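Local atomic coordinates of mitogen activated protein kinase, putative (Leishmania donovani, PDB entry 4QNY), a protein that probably transfers the gamma-phosphate of ATP to serine or threonine residues of target proteins, as a member of the mitogen-activated protein kinase family. Residues A[127-132]-A[310-316]; A[281-287]-A[305-310]. One frame throughout, in Å; residues are numbered along the deposited sequence.

How the contacts relate
Both contacts lie in the helical C-terminal lobe of the kinase fold, on the same side of the chain's centre. From the N terminus the chain builds the five-stranded sheet of the N-terminal lobe before helix 124-143, whose segment 127-132 is met much later by 310-316; contact 1 thus closes a long loop with 177 residues between its segments. Nested inside that loop, contact 2 closes a short one, with 17 residues between segments 281-287 and 305-310, and sets helix 282-291 against the end of helix 302-306 and the turn after it. Phe310 belongs to both contacts, whose centres are about 9 Å apart; its ring meets Gln128 of helix 124-143 and Ala284 of helix 282-291.

Contact 1 (A[127-132]-A[310-316]); sequences IQFFIY and FLEQLHD
Segment 127-132 is a regular alpha-helical part of helix 124-143, faced by 310-316, which is 3-10 at Phe310 and irregular from Glu312; Gln128 and Leu311 form the closest CA pair, 5.9 Å apart. Ile127 brings CG2 to 4.4 Å from CZ of Phe310, at the ring edge, while its side chain also packs on Leu216 and Leu219 of helix 206-219. Gln128 (chi1 m, chi2 t) lays CG over a face of the Phe310 ring, 3.8 Å from the centroid, a CH-pi contact, and carries NE2 to 3.1 Å from Phe310 O. Its own carbonyl O meets Leu311 CD2 at 3.4 Å and Leu314 CD1 at 3.3 Å. Phe129 points away, yet CD1 lies 4.0 Å from Leu314 CD2. In the protein kinase fold this is where the polypeptide leaving the last helices of the C-terminal lobe runs back across helix 124-143, the αE helix, here toward the C-terminal extension of the MAP kinase. Ile131 CG2 touches Leu311 CD1 at 4.1 Å. Tyr132, chi1 t, points CA-to-CB toward 310-316: its CD1 is 4.0 Å from Leu311 CD1 at the ring edge, its CB 4.1 Å from Leu314 CD1, and Leu314 O lies over one ring face, 3.7 Å from Tyr132 CZ. Tyr132 OH accepts a hydrogen bond from Asp316 N at 3.3 Å, where His315 and Asp316 have turned to extended backbone angles.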
loop_
_atom_site.group_PDB
_atom_site.type_symbol
_atom_site.label_atom_id
_atom_site.label_comp_id
_atom_site.label_asym_id
_atom_site.label_seq_id
_atom_site.Cartn_x
_atom_site.Cartn_y
_atom_site.Cartn_z
ATOM N N ILE A 127 13.006 -12.536 -4.114
ATOM C CA ILE A 127 12.182 -12.174 -2.968
ATOM C C ILE A 127 12.949 -11.295 -1.986
ATOM O O ILE A 127 12.410 -10.319 -1.465
ATOM C CB ILE A 127 11.665 -13.430 -2.239
ATOM C CG1 ILE A 127 10.878 -14.315 -3.208
ATOM C CG2 ILE A 127 10.800 -13.046 -1.053
ATOM C CD1 ILE A 127 10.510 -15.665 -2.639
ATOM N N GLN A 128 14.211 -11.643 -1.746
ATOM C CA GLN A 128 15.072 -10.873 -0.853
ATOM C C GLN A 128 15.164 -9.411 -1.278
ATOM O O GLN A 128 15.057 -8.508 -0.449
ATOM C CB GLN A 128 16.474 -11.484 -0.804
ATOM C CG GLN A 128 16.577 -12.746 0.031
ATOM C CD GLN A 128 17.868 -13.503 -0.213
ATOM O OE1 GLN A 128 18.550 -13.286 -1.215
ATOM N NE2 GLN A 128 18.210 -14.399 0.706
ATOM N N PHE A 129 15.362 -9.187 -2.573
ATOM C CA PHE A 129 15.497 -7.838 -3.107
ATOM C C PHE A 129 14.165 -7.091 -3.053
ATOM O O PHE A 129 14.130 -5.893 -2.777
ATOM C CB PHE A 129 16.030 -7.883 -4.542
ATOM C CG PHE A 129 16.455 -6.543 -5.074
ATOM C CD1 PHE A 129 17.167 -5.661 -4.279
ATOM C CD2 PHE A 129 16.157 -6.173 -6.374
ATOM C CE1 PHE A 129 17.563 -4.429 -4.764
ATOM C CE2 PHE A 129 16.551 -4.942 -6.869
ATOM C CZ PHE A 129 17.256 -4.070 -6.063
ATOM N N PHE A 130 13.074 -7.805 -3.316
ATOM C CA PHE A 130 11.735 -7.230 -3.211
ATOM C C PHE A 130 11.429 -6.793 -1.783
ATOM O O PHE A 130 11.013 -5.661 -1.543
ATOM C CB PHE A 130 10.676 -8.232 -3.679
ATOM C CG PHE A 130 10.537 -8.325 -5.170
ATOM C CD1 PHE A 130 10.907 -7.268 -5.985
ATOM C CD2 PHE A 130 10.027 -9.471 -5.759
ATOM C CE1 PHE A 130 10.777 -7.355 -7.359
ATOM C CE2 PHE A 130 9.894 -9.563 -7.130
ATOM C CZ PHE A 130 10.269 -8.504 -7.931
ATOM N N ILE A 131 11.644 -7.705 -0.839
ATOM C CA ILE A 131 11.307 -7.465 0.560
ATOM C C ILE A 131 12.140 -6.342 1.176
ATOM O O ILE A 131 11.604 -5.483 1.879
ATOM C CB ILE A 131 11.481 -8.748 1.398
ATOM C CG1 ILE A 131 10.438 -9.790 0.988
ATOM C CG2 ILE A 131 11.357 -8.448 2.882
ATOM C CD1 ILE A 131 9.007 -9.311 1.131
ATOM N N TYR A 132 13.441 -6.339 0.907
ATOM C CA TYR A 132 14.316 -5.316 1.473
ATOM C C TYR A 132 13.959 -3.925 0.955
ATOM O O TYR A 132 13.957 -2.958 1.715
ATOM C CB TYR A 132 15.785 -5.617 1.173
ATOM C CG TYR A 132 16.727 -4.623 1.814
ATOM C CD1 TYR A 132 17.080 -4.737 3.153
ATOM C CD2 TYR A 132 17.252 -3.563 1.087
ATOM C CE1 TYR A 132 17.934 -3.827 3.747
ATOM C CE2 TYR A 132 18.109 -2.648 1.673
ATOM C CZ TYR A 132 18.446 -2.786 3.002
ATOM O OH TYR A 132 19.298 -1.878 3.589
ATOM N N PHE A 310 17.896 -13.002 6.734
ATOM C CA PHE A 310 17.357 -13.323 5.415
ATOM C C PHE A 310 17.750 -12.270 4.381
ATOM O O PHE A 310 17.763 -12.540 3.181
ATOM C CB PHE A 310 15.833 -13.459 5.480
ATOM C CG PHE A 310 15.189 -13.767 4.155
ATOM C CD1 PHE A 310 15.480 -14.944 3.484
ATOM C CD2 PHE A 310 14.280 -12.888 3.590
ATOM C CE1 PHE A 310 14.886 -15.229 2.267
ATOM C CE2 PHE A 310 13.681 -13.169 2.376
ATOM C CZ PHE A 310 13.982 -14.342 1.715
ATOM N N LEU A 311 18.081 -11.073 4.856
ATOM C CA LEU A 311 18.416 -9.961 3.975
ATOM C C LEU A 311 19.841 -9.461 4.196
ATOM O O LEU A 311 20.149 -8.308 3.893
ATOM C CB LEU A 311 17.435 -8.807 4.189
ATOM C CG LEU A 311 15.944 -9.135 4.132
ATOM C CD1 LEU A 311 15.120 -7.921 4.530
ATOM C CD2 LEU A 311 15.554 -9.621 2.747
ATOM N N GLU A 312 20.706 -10.330 4.712
ATOM C CA GLU A 312 22.039 -9.917 5.153
ATOM C C GLU A 312 22.950 -9.444 4.020
ATOM O O GLU A 312 23.798 -8.574 4.226
ATOM C CB GLU A 312 22.718 -11.060 5.916
ATOM C CG GLU A 312 22.961 -12.317 5.096
ATOM C CD GLU A 312 23.546 -13.445 5.924
ATOM O OE1 GLU A 312 24.054 -13.168 7.031
ATOM O OE2 GLU A 312 23.499 -14.608 5.470
ATOM N N GLN A 313 22.777 -10.005 2.827
ATOM C CA GLN A 313 23.613 -9.630 1.689
ATOM C C GLN A 313 23.149 -8.325 1.047
ATOM O O GLN A 313 23.779 -7.825 0.115
ATOM C CB GLN A 313 23.629 -10.746 0.641
ATOM C CG GLN A 313 24.494 -11.942 1.015
ATOM C CD GLN A 313 24.548 -12.987 -0.081
ATOM O OE1 GLN A 313 25.625 -13.360 -0.548
ATOM N NE2 GLN A 313 23.382 -13.469 -0.499
ATOM N N LEU A 314 22.049 -7.774 1.554
ATOM C CA LEU A 314 21.460 -6.573 0.977
ATOM C C LEU A 314 21.506 -5.374 1.920
ATOM O O LEU A 314 21.505 -4.228 1.473
ATOM C CB LEU A 314 20.011 -6.842 0.569
ATOM C CG LEU A 314 19.795 -7.759 -0.633
ATOM C CD1 LEU A 314 18.356 -8.235 -0.675
ATOM C CD2 LEU A 314 20.158 -7.041 -1.923
ATOM N N HIS A 315 21.544 -5.639 3.222
ATOM C CA HIS A 315 21.449 -4.570 4.212
ATOM C C HIS A 315 22.690 -3.684 4.244
ATOM O O HIS A 315 23.819 -4.173 4.272
ATOM C CB HIS A 315 21.194 -5.145 5.605
ATOM C CG HIS A 315 20.974 -4.099 6.654
ATOM N ND1 HIS A 315 19.981 -3.148 6.557
ATOM C CD2 HIS A 315 21.622 -3.848 7.816
ATOM C CE1 HIS A 315 20.024 -2.358 7.615
ATOM N NE2 HIS A 315 21.011 -2.762 8.395
ATOM N N ASP A 316 22.461 -2.375 4.247
ATOM C CA ASP A 316 23.535 -1.394 4.311
ATOM C C ASP A 316 23.298 -0.449 5.488
ATOM O O ASP A 316 22.235 0.164 5.595
ATOM C CB ASP A 316 23.628 -0.615 2.995
ATOM C CG ASP A 316 24.873 0.250 2.907
ATOM O OD1 ASP A 316 25.685 0.239 3.858
ATOM O OD2 ASP A 316 25.046 0.937 1.879
#

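Contact 2 (A[281-287]-A[305-310]); sequences SPEALDL and AMRHPF
The ring of Phe310 (chi1 t) lies against the first turn of helix 282-291, with Ala284 CA over one face, 4.0 Å from the centroid and 22° off the normal, a CH-pi contact. Ala284 CB is 3.5 Å from Phe310 CE1 and Leu287 CD2 3.6 Å from Phe310 CD2; the closest CA pair is Glu283 and Phe310, at 5.0 Å. Ser281 is the N-cap: with chi1 p, its OG accepts from Ala284 N at 3.2 Å and is also hydrogen-bonded to Glu124 OE1 of helix 124-143. Opposing this turn, 305-310 leaves helix 302-306 after Met306, opens to psi 142° at His308 and enters a short 3-10 turn at Pro309. The His-Pro-Phe sequence is a recurrent feature at the end of the protein kinase domain, and here its His and Phe side chains are both turned onto helix 282-291. His308 (chi1 t) presents one face to Leu287 CB, 3.8 Å from the ring centroid. At the ring edge, His308 NE2 donates a nearly straight hydrogen bond to Asp286 OD2, 2.6 Å, and His308 CE1 lies 3.1 Å from Glu283 O. Asp286 also makes a salt bridge to Arg289, through OD1. His308 ND1 accepts from Phe310 N at 3.1 Å, a bond that spans Pro309. Leu287, chi1 t and chi2 p, stretches farther along to place CD1 4.1 Å from Ala305 CB.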
loop_
_atom_site.group_PDB
_atom_site.type_symbol
_atom_site.label_atom_id
_atom_site.label_comp_id
_atom_site.label_asym_id
_atom_site.label_seq_id
_atom_site.Cartn_x
_atom_site.Cartn_y
_atom_site.Cartn_z
ATOM N N SER A 281 13.851 -21.416 2.638
ATOM C CA SER A 281 14.949 -21.450 3.595
ATOM C C SER A 281 14.438 -21.185 5.008
ATOM O O SER A 281 13.387 -20.566 5.181
ATOM C CB SER A 281 16.018 -20.422 3.216
ATOM O OG SER A 281 15.510 -19.103 3.317
ATOM N N PRO A 282 15.174 -21.660 6.026
ATOM C CA PRO A 282 14.794 -21.395 7.418
ATOM C C PRO A 282 14.815 -19.906 7.756
ATOM O O PRO A 282 14.078 -19.465 8.637
ATOM C CB PRO A 282 15.855 -22.153 8.225
ATOM C CG PRO A 282 16.367 -23.199 7.295
ATOM C CD PRO A 282 16.328 -22.573 5.936
ATOM N N GLU A 283 15.657 -19.146 7.061
ATOM C CA GLU A 283 15.740 -17.705 7.272
ATOM C C GLU A 283 14.482 -17.006 6.766
ATOM O O GLU A 283 13.987 -16.068 7.391
ATOM C CB GLU A 283 16.977 -17.123 6.581
ATOM C CG GLU A 283 18.303 -17.494 7.231
ATOM C CD GLU A 283 18.717 -18.927 6.954
ATOM O OE1 GLU A 283 18.459 -19.416 5.834
ATOM O OE2 GLU A 283 19.299 -19.563 7.858
ATOM N N ALA A 284 13.971 -17.472 5.632
ATOM C CA ALA A 284 12.767 -16.900 5.041
ATOM C C ALA A 284 11.542 -17.195 5.895
ATOM O O ALA A 284 10.667 -16.345 6.062
ATOM C CB ALA A 284 12.566 -17.430 3.631
ATOM N N LEU A 285 11.487 -18.407 6.435
ATOM C CA LEU A 285 10.333 -18.844 7.208
ATOM C C LEU A 285 10.312 -18.223 8.599
ATOM O O LEU A 285 9.255 -18.117 9.220
ATOM C CB LEU A 285 10.306 -20.370 7.307
ATOM C CG LEU A 285 10.038 -21.087 5.982
ATOM C CD1 LEU A 285 9.916 -22.588 6.190
ATOM C CD2 LEU A 285 8.789 -20.524 5.317
ATOM N N ASP A 286 11.477 -17.811 9.088
ATOM C CA ASP A 286 11.539 -17.132 10.375
ATOM C C ASP A 286 11.088 -15.684 10.248
ATOM O O ASP A 286 10.337 -15.184 11.087
ATOM C CB ASP A 286 12.948 -17.182 10.958
ATOM C CG ASP A 286 13.070 -16.374 12.232
ATOM O OD1 ASP A 286 12.498 -16.797 13.256
ATOM O OD2 ASP A 286 13.727 -15.312 12.209
ATOM N N LEU A 287 11.559 -15.014 9.201
ATOM C CA LEU A 287 11.162 -13.637 8.932
ATOM C C LEU A 287 9.660 -13.562 8.687
ATOM O O LEU A 287 8.993 -12.633 9.137
ATOM C CB LEU A 287 11.925 -13.076 7.731
ATOM C CG LEU A 287 11.619 -11.621 7.366
ATOM C CD1 LEU A 287 11.976 -10.692 8.516
ATOM C CD2 LEU A 287 12.351 -11.216 6.097
ATOM N N ALA A 305 13.627 -6.090 10.817
ATOM C CA ALA A 305 13.397 -6.885 9.616
ATOM C C ALA A 305 14.482 -6.632 8.575
ATOM O O ALA A 305 14.895 -7.546 7.861
ATOM C CB ALA A 305 12.024 -6.586 9.036
ATOM N N MET A 306 14.942 -5.387 8.493
ATOM C CA MET A 306 16.012 -5.031 7.569
ATOM C C MET A 306 17.344 -5.634 8.003
ATOM O O MET A 306 18.229 -5.854 7.176
ATOM C CB MET A 306 16.143 -3.511 7.450
ATOM C CG MET A 306 14.982 -2.837 6.741
ATOM S SD MET A 306 15.265 -1.075 6.473
ATOM C CE MET A 306 15.373 -0.483 8.159
ATOM N N ARG A 307 17.481 -5.899 9.300
ATOM C CA ARG A 307 18.712 -6.464 9.844
ATOM C C ARG A 307 18.621 -7.980 9.995
ATOM O O ARG A 307 19.556 -8.622 10.471
ATOM C CB ARG A 307 19.047 -5.828 11.197
ATOM C CG ARG A 307 19.218 -4.318 11.155
ATOM C CD ARG A 307 19.962 -3.813 12.383
ATOM N NE ARG A 307 19.298 -2.670 13.002
ATOM C CZ ARG A 307 18.581 -2.740 14.120
ATOM N NH1 ARG A 307 18.436 -3.901 14.746
ATOM N NH2 ARG A 307 18.011 -1.650 14.614
ATOM N N HIS A 308 17.489 -8.543 9.589
ATOM C CA HIS A 308 17.276 -9.985 9.656
ATOM C C HIS A 308 18.243 -10.721 8.727
ATOM O O HIS A 308 18.541 -10.241 7.632
ATOM C CB HIS A 308 15.826 -10.320 9.296
ATOM C CG HIS A 308 15.433 -11.730 9.608
ATOM N ND1 HIS A 308 15.576 -12.760 8.705
ATOM C CD2 HIS A 308 14.900 -12.280 10.725
ATOM C CE1 HIS A 308 15.150 -13.885 9.252
ATOM N NE2 HIS A 308 14.735 -13.621 10.477
ATOM N N PRO A 309 18.745 -11.888 9.170
ATOM C CA PRO A 309 19.675 -12.726 8.400
ATOM C C PRO A 309 19.199 -13.083 6.987
ATOM O O PRO A 309 20.026 -13.433 6.145
ATOM C CB PRO A 309 19.789 -13.988 9.258
ATOM C CG PRO A 309 19.579 -13.501 10.645
ATOM C CD PRO A 309 18.553 -12.404 10.537
ATOM N N PHE A 310 17.896 -13.002 6.734
ATOM C CA PHE A 310 17.357 -13.323 5.415
ATOM C C PHE A 310 17.750 -12.270 4.381
ATOM O O PHE A 310 17.763 -12.540 3.181
ATOM C CB PHE A 310 15.833 -13.459 5.480
ATOM C CG PHE A 310 15.189 -13.767 4.155
ATOM C CD1 PHE A 310 15.480 -14.944 3.484
ATOM C CD2 PHE A 310 14.280 -12.888 3.590
ATOM C CE1 PHE A 310 14.886 -15.229 2.267
ATOM C CE2 PHE A 310 13.681 -13.169 2.376
ATOM C CZ PHE A 310 13.982 -14.342 1.715
#